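Local coordinates for outer membrane associated protein (Francisella tularensis subsp. tularensis, PDB 6U83) that carries a C-terminal OmpA-like domain that binds D-alanine, and may act as a porin of the outer membrane, at residues G75-K87 / A123-S135. Sequence-based numbering, arbitrary orientation.
Sequences GKKAIASFVNFIK and AVADYMKQLGLDS
The Y127 ring lies between K76 and L131 of its own segment, just past the helix end. K76 CG sits over one face, 4.0 Å from the ring centroid and 18° off the normal, a CH-pi contact. L131 CG lies over the opposite face, offset toward the rim. I79 CG2 meets the ring edge in plane, 3.8 Å from Y127 CD2. The ring reaches K76 because Y127 CG is anti to the backbone N (chi1 -168°). The K76 chain crosses the ring at about a right angle.

The F82 ring is met at its edge by the M128 methyl, CE to F82 CD2 3.5 Å. M128 is extended beyond CG, which carries CE to that ring. Nearer its backbone, M128 CG touches I79 CG2 and, at 3.7 Å, V83 CG2. L131 CD1 rests on the backbone of A80, 3.6 Å from its CA. L133 packs on V83 and puts CD1 3.8 Å from I86 CG2.

Helix 110-130 ends in a Schellman motif, with G132 at positive phi. A weak hydrogen bond runs from K87 NZ to L131 O at 3.4 Å.

The segment axes cross at -58°. F82, I86, V124 and M128 also touch strand 94-98, so the contact joins two helices on the sheet of the OmpA-like domain. Its chemistry is mainly apolar. Cohesion therefore rests on fitted side chains, with lysines at both ends giving aliphatic cover and one weak polar link.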
loop_
_atom_site.group_PDB
_atom_site.type_symbol
_atom_site.label_atom_id
_atom_site.label_comp_id
_atom_site.label_asym_id
_atom_site.label_seq_id
_atom_site.Cartn_x
_atom_site.Cartn_y
_atom_site.Cartn_z
ATOM N N GLY A 75 6.775 4.535 6.131
ATOM C CA GLY A 75 6.543 3.535 5.111
ATOM C C GLY A 75 6.984 2.149 5.543
ATOM O O GLY A 75 6.228 1.181 5.414
ATOM N N LYS A 76 8.201 2.034 6.085
ATOM C CA LYS A 76 8.716 0.716 6.441
ATOM C C LYS A 76 7.903 0.085 7.566
ATOM O O LYS A 76 7.641 -1.120 7.548
ATOM C CB LYS A 76 10.178 0.809 6.846
ATOM C CG LYS A 76 11.157 0.984 5.704
ATOM C CD LYS A 76 12.498 1.449 6.269
ATOM C CE LYS A 76 13.648 1.275 5.278
ATOM N NZ LYS A 76 14.977 1.395 5.960
ATOM N N LYS A 77 7.506 0.868 8.561
ATOM C CA LYS A 77 6.657 0.299 9.603
ATOM C C LYS A 77 5.371 -0.249 8.999
ATOM O O LYS A 77 4.989 -1.397 9.258
ATOM C CB LYS A 77 6.363 1.335 10.689
ATOM C CG LYS A 77 7.503 1.505 11.686
ATOM C CD LYS A 77 7.054 2.281 12.929
ATOM C CE LYS A 77 8.161 2.364 13.977
ATOM N NZ LYS A 77 7.687 2.996 15.248
ATOM N N ALA A 78 4.715 0.539 8.141
ATOM C CA ALA A 78 3.468 0.084 7.527
ATOM C C ALA A 78 3.683 -1.196 6.729
ATOM O O ALA A 78 2.923 -2.162 6.857
ATOM C CB ALA A 78 2.889 1.176 6.625
ATOM N N ILE A 79 4.721 -1.221 5.896
ATOM C CA ILE A 79 4.938 -2.380 5.033
ATOM C C ILE A 79 5.146 -3.637 5.871
ATOM O O ILE A 79 4.586 -4.703 5.584
ATOM C CB ILE A 79 6.123 -2.119 4.090
ATOM C CG1 ILE A 79 5.783 -0.961 3.153
ATOM C CG2 ILE A 79 6.472 -3.380 3.325
ATOM C CD1 ILE A 79 6.968 -0.445 2.389
ATOM N N ALA A 80 5.942 -3.523 6.934
ATOM C CA ALA A 80 6.227 -4.671 7.786
ATOM C C ALA A 80 4.952 -5.281 8.343
ATOM O O ALA A 80 4.805 -6.506 8.380
ATOM C CB ALA A 80 7.148 -4.250 8.930
ATOM N N SER A 81 4.020 -4.440 8.797
ATOM C CA SER A 81 2.753 -4.954 9.301
ATOM C C SER A 81 1.907 -5.531 8.180
ATOM O O SER A 81 1.218 -6.540 8.365
ATOM C CB SER A 81 1.987 -3.850 10.017
ATOM O OG SER A 81 2.612 -3.542 11.246
ATOM N N PHE A 82 1.926 -4.880 7.021
ATOM C CA PHE A 82 1.253 -5.415 5.845
ATOM C C PHE A 82 1.751 -6.817 5.530
ATOM O O PHE A 82 0.959 -7.734 5.296
ATOM C CB PHE A 82 1.500 -4.472 4.671
ATOM C CG PHE A 82 0.641 -4.735 3.486
ATOM C CD1 PHE A 82 -0.715 -4.504 3.540
ATOM C CD2 PHE A 82 1.194 -5.170 2.306
ATOM C CE1 PHE A 82 -1.501 -4.718 2.453
ATOM C CE2 PHE A 82 0.408 -5.383 1.218
ATOM C CZ PHE A 82 -0.943 -5.158 1.291
ATOM N N VAL A 83 3.075 -7.003 5.531
ATOM C CA VAL A 83 3.652 -8.302 5.203
ATOM C C VAL A 83 3.304 -9.330 6.273
ATOM O O VAL A 83 3.003 -10.493 5.964
ATOM C CB VAL A 83 5.174 -8.167 5.012
ATOM C CG1 VAL A 83 5.830 -9.530 4.898
ATOM C CG2 VAL A 83 5.476 -7.317 3.782
ATOM N N ASN A 84 3.335 -8.918 7.547
ATOM C CA ASN A 84 2.999 -9.810 8.654
ATOM C C ASN A 84 1.592 -10.380 8.506
ATOM O O ASN A 84 1.336 -11.533 8.879
ATOM C CB ASN A 84 3.134 -9.053 9.982
ATOM C CG ASN A 84 3.721 -9.906 11.093
ATOM O OD1 ASN A 84 4.943 -10.009 11.229
ATOM N ND2 ASN A 84 2.856 -10.513 11.903
ATOM N N PHE A 85 0.674 -9.591 7.951
ATOM C CA PHE A 85 -0.676 -10.073 7.690
ATOM C C PHE A 85 -0.695 -11.056 6.525
ATOM O O PHE A 85 -1.385 -12.082 6.578
ATOM C CB PHE A 85 -1.577 -8.873 7.417
ATOM C CG PHE A 85 -2.988 -9.225 7.049
ATOM C CD1 PHE A 85 -3.874 -9.672 8.005
ATOM C CD2 PHE A 85 -3.441 -9.046 5.758
ATOM C CE1 PHE A 85 -5.175 -9.964 7.676
ATOM C CE2 PHE A 85 -4.741 -9.341 5.423
ATOM C CZ PHE A 85 -5.611 -9.800 6.385
ATOM N N ILE A 86 0.064 -10.759 5.469
ATOM C CA ILE A 86 0.147 -11.657 4.322
ATOM C C ILE A 86 0.696 -13.016 4.744
ATOM O O ILE A 86 0.154 -14.063 4.374
ATOM C CB ILE A 86 0.998 -11.021 3.210
ATOM C CG1 ILE A 86 0.278 -9.804 2.636
ATOM C CG2 ILE A 86 1.315 -12.034 2.109
ATOM C CD1 ILE A 86 1.216 -8.859 1.933
ATOM N N LYS A 87 1.776 -13.022 5.532
ATOM C CA LYS A 87 2.355 -14.295 5.957
ATOM C C LYS A 87 1.423 -15.054 6.895
ATOM O O LYS A 87 1.430 -16.290 6.914
ATOM C CB LYS A 87 3.712 -14.070 6.627
ATOM C CG LYS A 87 4.813 -13.585 5.691
ATOM C CD LYS A 87 6.206 -13.691 6.331
ATOM C CE LYS A 87 6.392 -12.717 7.488
ATOM N NZ LYS A 87 7.687 -12.931 8.200
ATOM N N ALA A 123 10.756 -0.516 -5.003
ATOM C CA ALA A 123 11.243 -0.276 -3.652
ATOM C C ALA A 123 10.390 -1.017 -2.633
ATOM O O ALA A 123 10.903 -1.790 -1.813
ATOM C CB ALA A 123 11.244 1.229 -3.355
ATOM N N VAL A 124 9.071 -0.788 -2.677
ATOM C CA VAL A 124 8.168 -1.442 -1.729
ATOM C C VAL A 124 8.382 -2.947 -1.763
ATOM O O VAL A 124 8.539 -3.598 -0.721
ATOM C CB VAL A 124 6.705 -1.071 -2.022
ATOM C CG1 VAL A 124 5.773 -1.999 -1.262
ATOM C CG2 VAL A 124 6.438 0.352 -1.606
ATOM N N ALA A 125 8.443 -3.511 -2.977
ATOM C CA ALA A 125 8.549 -4.958 -3.126
ATOM C C ALA A 125 9.888 -5.469 -2.620
ATOM O O ALA A 125 9.961 -6.554 -2.034
ATOM C CB ALA A 125 8.346 -5.356 -4.582
ATOM N N ASP A 126 10.959 -4.705 -2.847
ATOM C CA ASP A 126 12.265 -5.103 -2.340
ATOM C C ASP A 126 12.232 -5.277 -0.832
ATOM O O ASP A 126 12.704 -6.292 -0.306
ATOM C CB ASP A 126 13.314 -4.068 -2.734
ATOM C CG ASP A 126 13.761 -4.206 -4.180
ATOM O OD1 ASP A 126 13.247 -5.097 -4.895
ATOM O OD2 ASP A 126 14.642 -3.419 -4.598
ATOM N N TYR A 127 11.653 -4.302 -0.119
ATOM C CA TYR A 127 11.593 -4.375 1.338
ATOM C C TYR A 127 10.759 -5.560 1.800
ATOM O O TYR A 127 11.122 -6.245 2.764
ATOM C CB TYR A 127 11.024 -3.081 1.912
ATOM C CG TYR A 127 11.192 -2.982 3.416
ATOM C CD1 TYR A 127 12.460 -2.996 3.996
ATOM C CD2 TYR A 127 10.089 -2.874 4.259
ATOM C CE1 TYR A 127 12.624 -2.903 5.374
ATOM C CE2 TYR A 127 10.246 -2.776 5.640
ATOM C CZ TYR A 127 11.512 -2.791 6.185
ATOM O OH TYR A 127 11.667 -2.706 7.547
ATOM N N MET A 128 9.626 -5.800 1.140
ATOM C CA MET A 128 8.824 -6.979 1.446
ATOM C C MET A 128 9.671 -8.237 1.390
ATOM O O MET A 128 9.534 -9.127 2.238
ATOM C CB MET A 128 7.662 -7.083 0.463
ATOM C CG MET A 128 6.693 -5.943 0.572
ATOM S SD MET A 128 5.312 -6.159 -0.550
ATOM C CE MET A 128 4.037 -5.235 0.309
ATOM N N LYS A 129 10.568 -8.316 0.406
ATOM C CA LYS A 129 11.415 -9.494 0.280
ATOM C C LYS A 129 12.402 -9.586 1.436
ATOM O O LYS A 129 12.643 -10.680 1.963
ATOM C CB LYS A 129 12.139 -9.480 -1.070
ATOM C CG LYS A 129 11.228 -9.799 -2.259
ATOM C CD LYS A 129 11.982 -9.784 -3.574
ATOM C CE LYS A 129 11.693 -8.524 -4.381
ATOM N NZ LYS A 129 12.384 -8.553 -5.716
ATOM N N GLN A 130 12.979 -8.449 1.851
ATOM C CA GLN A 130 13.860 -8.449 3.017
ATOM C C GLN A 130 13.150 -9.019 4.236
ATOM O O GLN A 130 13.769 -9.696 5.066
ATOM C CB GLN A 130 14.354 -7.030 3.312
ATOM C CG GLN A 130 15.287 -6.442 2.267
ATOM C CD GLN A 130 15.642 -4.993 2.558
ATOM O OE1 GLN A 130 16.019 -4.646 3.681
ATOM N NE2 GLN A 130 15.509 -4.135 1.550
ATOM N N LEU A 131 11.846 -8.779 4.346
ATOM C CA LEU A 131 11.052 -9.203 5.487
ATOM C C LEU A 131 10.694 -10.687 5.483
ATOM O O LEU A 131 9.972 -11.128 6.384
ATOM C CB LEU A 131 9.783 -8.363 5.537
ATOM C CG LEU A 131 10.100 -6.877 5.703
ATOM C CD1 LEU A 131 8.835 -6.042 5.702
ATOM C CD2 LEU A 131 10.874 -6.657 6.981
ATOM N N GLY A 132 11.160 -11.466 4.511
ATOM C CA GLY A 132 10.877 -12.888 4.473
ATOM C C GLY A 132 9.711 -13.301 3.602
ATOM O O GLY A 132 9.259 -14.451 3.705
ATOM N N LEU A 133 9.202 -12.399 2.764
ATOM C CA LEU A 133 8.170 -12.716 1.788
ATOM C C LEU A 133 8.825 -13.057 0.457
ATOM O O LEU A 133 9.812 -12.436 0.058
ATOM C CB LEU A 133 7.210 -11.539 1.621
ATOM C CG LEU A 133 5.928 -11.802 0.837
ATOM C CD1 LEU A 133 5.025 -12.767 1.594
ATOM C CD2 LEU A 133 5.215 -10.493 0.567
ATOM N N ASP A 134 8.271 -14.041 -0.235
ATOM C CA ASP A 134 8.936 -14.587 -1.408
ATOM C C ASP A 134 8.578 -13.805 -2.670
ATOM O O ASP A 134 7.425 -13.411 -2.872
ATOM C CB ASP A 134 8.578 -16.063 -1.535
ATOM C CG ASP A 134 8.705 -16.790 -0.202
ATOM O OD1 ASP A 134 9.832 -16.857 0.336
ATOM O OD2 ASP A 134 7.673 -17.248 0.334
ATOM N N SER A 135 9.587 -13.583 -3.521
ATOM C CA SER A 135 9.462 -12.669 -4.653
ATOM C C SER A 135 8.391 -13.103 -5.641
ATOM O O SER A 135 7.862 -12.258 -6.372
ATOM C CB SER A 135 10.802 -12.549 -5.384
ATOM O OG SER A 135 11.079 -13.728 -6.127
#